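Local structure of integrase (Bovine immunodeficiency virus, 3KKS) at residues D8-V21 with V94-A107. The protein probably catalyses insertion of reverse-transcribed viral DNA into host chromosomal DNA, this fragment being the catalytic core domain of the retroviral integrase. Sequence-based numbering, arbitrary orientation.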
# COMPACT_ATOMS: atom_id res chain seq x y z
N ASP A 8 3.50 0.71 -5.20
CA ASP A 8 3.92 0.05 -6.42
C ASP A 8 2.67 -0.50 -7.09
O ASP A 8 1.64 -0.71 -6.45
CB ASP A 8 4.86 -1.12 -6.12
CG ASP A 8 6.25 -0.67 -5.69
OD1 ASP A 8 6.95 -0.05 -6.52
OD2 ASP A 8 6.63 -0.94 -4.53
N ASN A 9 2.77 -0.71 -8.39
CA ASN A 9 1.68 -1.28 -9.15
C ASN A 9 2.08 -2.72 -9.39
O ASN A 9 3.25 -3.00 -9.64
CB ASN A 9 1.50 -0.56 -10.48
CG ASN A 9 0.92 0.82 -10.31
OD1 ASN A 9 -0.05 1.00 -9.60
ND2 ASN A 9 1.52 1.80 -10.98
N THR A 10 1.13 -3.63 -9.30
CA THR A 10 1.43 -5.02 -9.53
C THR A 10 0.34 -5.60 -10.40
O THR A 10 -0.65 -4.94 -10.70
CB THR A 10 1.48 -5.84 -8.24
OG1 THR A 10 0.18 -5.85 -7.64
CG2 THR A 10 2.47 -5.24 -7.27
N HIS A 11 0.54 -6.84 -10.81
CA HIS A 11 -0.43 -7.53 -11.63
C HIS A 11 -0.78 -8.86 -11.02
O HIS A 11 0.05 -9.57 -10.48
CB HIS A 11 0.12 -7.76 -13.03
CG HIS A 11 0.49 -6.51 -13.75
ND1 HIS A 11 -0.30 -5.94 -14.72
CD2 HIS A 11 1.55 -5.68 -13.59
CE1 HIS A 11 0.24 -4.82 -15.13
NE2 HIS A 11 1.36 -4.63 -14.46
N TRP A 12 -2.06 -9.16 -11.13
CA TRP A 12 -2.64 -10.40 -10.67
C TRP A 12 -3.52 -10.75 -11.85
O TRP A 12 -4.60 -10.18 -12.00
CB TRP A 12 -3.47 -10.14 -9.44
CG TRP A 12 -4.15 -11.35 -9.00
CD1 TRP A 12 -5.47 -11.62 -9.05
CD2 TRP A 12 -3.52 -12.47 -8.40
NE1 TRP A 12 -5.72 -12.85 -8.51
CE2 TRP A 12 -4.53 -13.40 -8.09
CE3 TRP A 12 -2.19 -12.78 -8.08
CZ2 TRP A 12 -4.26 -14.62 -7.48
CZ3 TRP A 12 -1.91 -14.01 -7.46
CH2 TRP A 12 -2.95 -14.91 -7.17
N ASN A 13 -3.04 -11.63 -12.72
CA ASN A 13 -3.73 -11.99 -13.95
C ASN A 13 -3.86 -10.72 -14.76
O ASN A 13 -2.92 -9.94 -14.81
CB ASN A 13 -5.09 -12.59 -13.66
CG ASN A 13 -4.97 -13.75 -12.74
OD1 ASN A 13 -4.00 -14.51 -12.81
ND2 ASN A 13 -5.94 -13.91 -11.84
N LYS A 14 -5.01 -10.47 -15.36
CA LYS A 14 -5.17 -9.25 -16.16
C LYS A 14 -5.44 -8.00 -15.35
O LYS A 14 -5.33 -6.89 -15.85
CB LYS A 14 -6.28 -9.43 -17.19
N THR A 15 -5.77 -8.17 -14.08
CA THR A 15 -6.06 -7.01 -13.26
C THR A 15 -4.81 -6.34 -12.71
O THR A 15 -3.88 -7.00 -12.26
CB THR A 15 -6.97 -7.39 -12.10
OG1 THR A 15 -6.25 -8.23 -11.20
CG2 THR A 15 -8.20 -8.15 -12.59
N ILE A 16 -4.79 -5.01 -12.79
CA ILE A 16 -3.68 -4.22 -12.28
C ILE A 16 -4.04 -3.83 -10.85
O ILE A 16 -5.19 -3.47 -10.58
CB ILE A 16 -3.48 -2.90 -13.06
CG1 ILE A 16 -3.43 -3.16 -14.57
CG2 ILE A 16 -2.19 -2.22 -12.60
CD1 ILE A 16 -3.30 -1.88 -15.40
N ILE A 17 -3.09 -3.88 -9.93
CA ILE A 17 -3.39 -3.53 -8.55
C ILE A 17 -2.36 -2.60 -7.93
O ILE A 17 -1.18 -2.94 -7.83
CB ILE A 17 -3.50 -4.80 -7.67
CG1 ILE A 17 -4.70 -5.64 -8.12
CG2 ILE A 17 -3.65 -4.41 -6.20
CD1 ILE A 17 -4.74 -7.03 -7.50
N TRP A 18 -2.81 -1.41 -7.55
CA TRP A 18 -1.96 -0.42 -6.89
C TRP A 18 -1.82 -0.90 -5.45
O TRP A 18 -2.82 -1.25 -4.82
CB TRP A 18 -2.63 0.94 -6.91
CG TRP A 18 -1.82 2.02 -6.28
CD1 TRP A 18 -0.76 2.69 -6.84
CD2 TRP A 18 -2.01 2.60 -4.98
NE1 TRP A 18 -0.29 3.65 -5.98
CE2 TRP A 18 -1.04 3.62 -4.83
CE3 TRP A 18 -2.91 2.36 -3.94
CZ2 TRP A 18 -0.95 4.41 -3.68
CZ3 TRP A 18 -2.82 3.15 -2.78
CH2 TRP A 18 -1.85 4.16 -2.66
N VAL A 19 -0.60 -0.92 -4.93
CA VAL A 19 -0.35 -1.40 -3.58
C VAL A 19 0.52 -0.46 -2.74
O VAL A 19 1.59 -0.05 -3.17
CB VAL A 19 0.35 -2.78 -3.61
CG1 VAL A 19 0.67 -3.25 -2.18
CG2 VAL A 19 -0.52 -3.80 -4.33
N ALA A 20 0.06 -0.13 -1.54
CA ALA A 20 0.84 0.73 -0.66
C ALA A 20 1.06 0.02 0.66
O ALA A 20 0.14 -0.57 1.21
CB ALA A 20 0.12 2.07 -0.43
N VAL A 21 2.29 0.06 1.16
CA VAL A 21 2.61 -0.58 2.42
C VAL A 21 3.17 0.43 3.40
O VAL A 21 4.09 1.19 3.07
CB VAL A 21 3.66 -1.70 2.24
CG1 VAL A 21 3.96 -2.36 3.60
CG2 VAL A 21 3.14 -2.74 1.24
N VAL A 94 10.18 -5.45 4.51
CA VAL A 94 8.76 -5.44 4.83
C VAL A 94 7.89 -5.40 3.56
O VAL A 94 6.96 -6.19 3.41
CB VAL A 94 8.41 -4.22 5.72
CG1 VAL A 94 6.92 -4.21 6.06
CG2 VAL A 94 9.25 -4.25 7.00
N VAL A 95 8.22 -4.50 2.64
CA VAL A 95 7.48 -4.34 1.39
C VAL A 95 7.45 -5.58 0.49
O VAL A 95 6.41 -5.92 -0.07
CB VAL A 95 8.03 -3.15 0.57
CG1 VAL A 95 7.35 -3.07 -0.79
CG2 VAL A 95 7.82 -1.86 1.33
N GLU A 96 8.61 -6.23 0.36
CA GLU A 96 8.73 -7.42 -0.47
C GLU A 96 7.86 -8.54 0.08
O GLU A 96 7.11 -9.19 -0.65
CB GLU A 96 10.18 -7.89 -0.51
CG GLU A 96 11.16 -6.88 -1.07
CD GLU A 96 11.02 -6.69 -2.56
OE1 GLU A 96 10.12 -7.34 -3.15
OE2 GLU A 96 11.80 -5.90 -3.14
N ARG A 97 7.98 -8.77 1.38
CA ARG A 97 7.20 -9.81 2.04
C ARG A 97 5.70 -9.55 1.92
O ARG A 97 4.92 -10.47 1.68
CB ARG A 97 7.59 -9.92 3.51
CG ARG A 97 6.80 -10.96 4.28
CD ARG A 97 7.29 -11.10 5.72
NE ARG A 97 7.33 -9.82 6.42
CZ ARG A 97 6.82 -9.60 7.63
NH1 ARG A 97 6.92 -8.40 8.18
NH2 ARG A 97 6.20 -10.58 8.29
N ALA A 98 5.29 -8.30 2.08
CA ALA A 98 3.87 -7.95 1.99
C ALA A 98 3.30 -8.27 0.61
O ALA A 98 2.20 -8.80 0.51
CB ALA A 98 3.67 -6.46 2.30
N HIS A 99 4.02 -7.95 -0.45
CA HIS A 99 3.54 -8.23 -1.80
C HIS A 99 3.38 -9.72 -2.03
O HIS A 99 2.47 -10.16 -2.71
CB HIS A 99 4.49 -7.65 -2.85
CG HIS A 99 4.29 -6.19 -3.11
ND1 HIS A 99 3.76 -5.71 -4.29
CD2 HIS A 99 4.53 -5.11 -2.34
CE1 HIS A 99 3.69 -4.40 -4.23
NE2 HIS A 99 4.15 -4.00 -3.06
N ARG A 100 4.29 -10.49 -1.45
CA ARG A 100 4.28 -11.94 -1.57
C ARG A 100 3.08 -12.50 -0.80
O ARG A 100 2.31 -13.30 -1.31
CB ARG A 100 5.59 -12.51 -1.01
CG ARG A 100 5.90 -13.93 -1.42
CD ARG A 100 5.11 -14.94 -0.62
NE ARG A 100 5.32 -14.79 0.82
CZ ARG A 100 6.51 -14.81 1.42
NH1 ARG A 100 7.62 -14.98 0.70
NH2 ARG A 100 6.60 -14.66 2.74
N ASP A 101 2.93 -12.05 0.44
CA ASP A 101 1.84 -12.49 1.29
C ASP A 101 0.48 -12.10 0.70
O ASP A 101 -0.50 -12.82 0.84
CB ASP A 101 1.99 -11.88 2.69
CG ASP A 101 3.17 -12.45 3.45
OD1 ASP A 101 3.48 -11.93 4.54
OD2 ASP A 101 3.77 -13.42 2.96
N LEU A 102 0.43 -10.95 0.04
CA LEU A 102 -0.80 -10.48 -0.57
C LEU A 102 -1.17 -11.40 -1.71
O LEU A 102 -2.33 -11.77 -1.88
CB LEU A 102 -0.62 -9.05 -1.09
CG LEU A 102 -1.89 -8.41 -1.67
CD1 LEU A 102 -2.91 -8.27 -0.56
CD2 LEU A 102 -1.57 -7.05 -2.29
N LYS A 103 -0.17 -11.76 -2.51
CA LYS A 103 -0.38 -12.64 -3.64
C LYS A 103 -0.83 -14.03 -3.17
O LYS A 103 -1.61 -14.68 -3.84
CB LYS A 103 0.88 -12.72 -4.49
CG LYS A 103 1.21 -11.39 -5.16
CD LYS A 103 2.53 -11.43 -5.92
CE LYS A 103 2.83 -10.10 -6.60
NZ LYS A 103 1.79 -9.75 -7.61
N ASP A 104 -0.35 -14.45 -2.00
CA ASP A 104 -0.74 -15.75 -1.45
C ASP A 104 -2.21 -15.71 -1.02
O ASP A 104 -2.96 -16.65 -1.27
CB ASP A 104 0.15 -16.11 -0.24
CG ASP A 104 1.59 -16.38 -0.63
OD1 ASP A 104 2.48 -16.37 0.26
OD2 ASP A 104 1.84 -16.62 -1.84
N ARG A 105 -2.62 -14.61 -0.39
CA ARG A 105 -4.01 -14.47 0.05
C ARG A 105 -4.94 -14.37 -1.15
O ARG A 105 -6.04 -14.92 -1.16
CB ARG A 105 -4.17 -13.23 0.93
CG ARG A 105 -3.36 -13.26 2.23
CD ARG A 105 -3.81 -14.39 3.15
NE ARG A 105 -3.16 -14.29 4.46
CZ ARG A 105 -1.91 -14.66 4.71
NH1 ARG A 105 -1.16 -15.16 3.75
NH2 ARG A 105 -1.40 -14.51 5.93
N LEU A 106 -4.48 -13.65 -2.17
CA LEU A 106 -5.24 -13.47 -3.40
C LEU A 106 -5.49 -14.84 -4.02
O LEU A 106 -6.61 -15.16 -4.42
CB LEU A 106 -4.46 -12.58 -4.36
CG LEU A 106 -5.08 -11.28 -4.90
CD1 LEU A 106 -6.13 -10.74 -3.95
CD2 LEU A 106 -3.98 -10.25 -5.12
N ALA A 107 -4.45 -15.66 -4.09
CA ALA A 107 -4.59 -16.99 -4.67
C ALA A 107 -5.64 -17.78 -3.90
O ALA A 107 -6.36 -18.59 -4.48
CB ALA A 107 -3.26 -17.73 -4.63
O HOH W 1 4.14 -1.25 -2.44
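Val-21 and Val-95 bring the two backbones closest at one end of this contact, their CA atoms 6.2 Å apart, and Trp-12 faces Lys-103 at the other. Strands 8-12 and 15-21 form an antiparallel hairpin, closed by a type II' turn from Trp-12 to Thr-15, and helix 94-107 lies across one side of it. The axes of strand 15-21 and helix 94-107 approach to 9.2 Å, at 133° between their N-to-C directions. At the turn, Trp-12 holds its indole against the helix at Lys-103 to Ala-107: CB of Leu-106 sits over one face, 3.8 Å from the centroid of the six-membered ring, a CH-pi contact. CG anti to the backbone N (chi1 176°) turns the indole toward the helix, where CH2 meets CB of Ala-107 at 3.8 Å. Midway, the imidazole of His-99 takes CG2 of Thr-10 at its edge, 3.3 Å from ND1, while Val-19 CG1 approaches NE2 obliquely. A water in the ring plane lies 2.8 Å from His-99 NE2 and donates to Val-19 O, linking helix to strand. Deeper in, Val-19 CG2 and Leu-102 CD2 meet tip to tip at 4.0 Å, and Val-21 CG2 rests on Ala-98 CB. OG1 of Thr-10 turns back to its own hairpin, sharing Ile-17 O with the Thr-10 backbone N from the opposite face of the carbonyl plane. Leu-127 of helix 116-129 also touches Leu-102. This is the helix-on-sheet core of the RNase H-like fold, in which helix 89-109 packs on the central mixed sheet of the integrase catalytic domain.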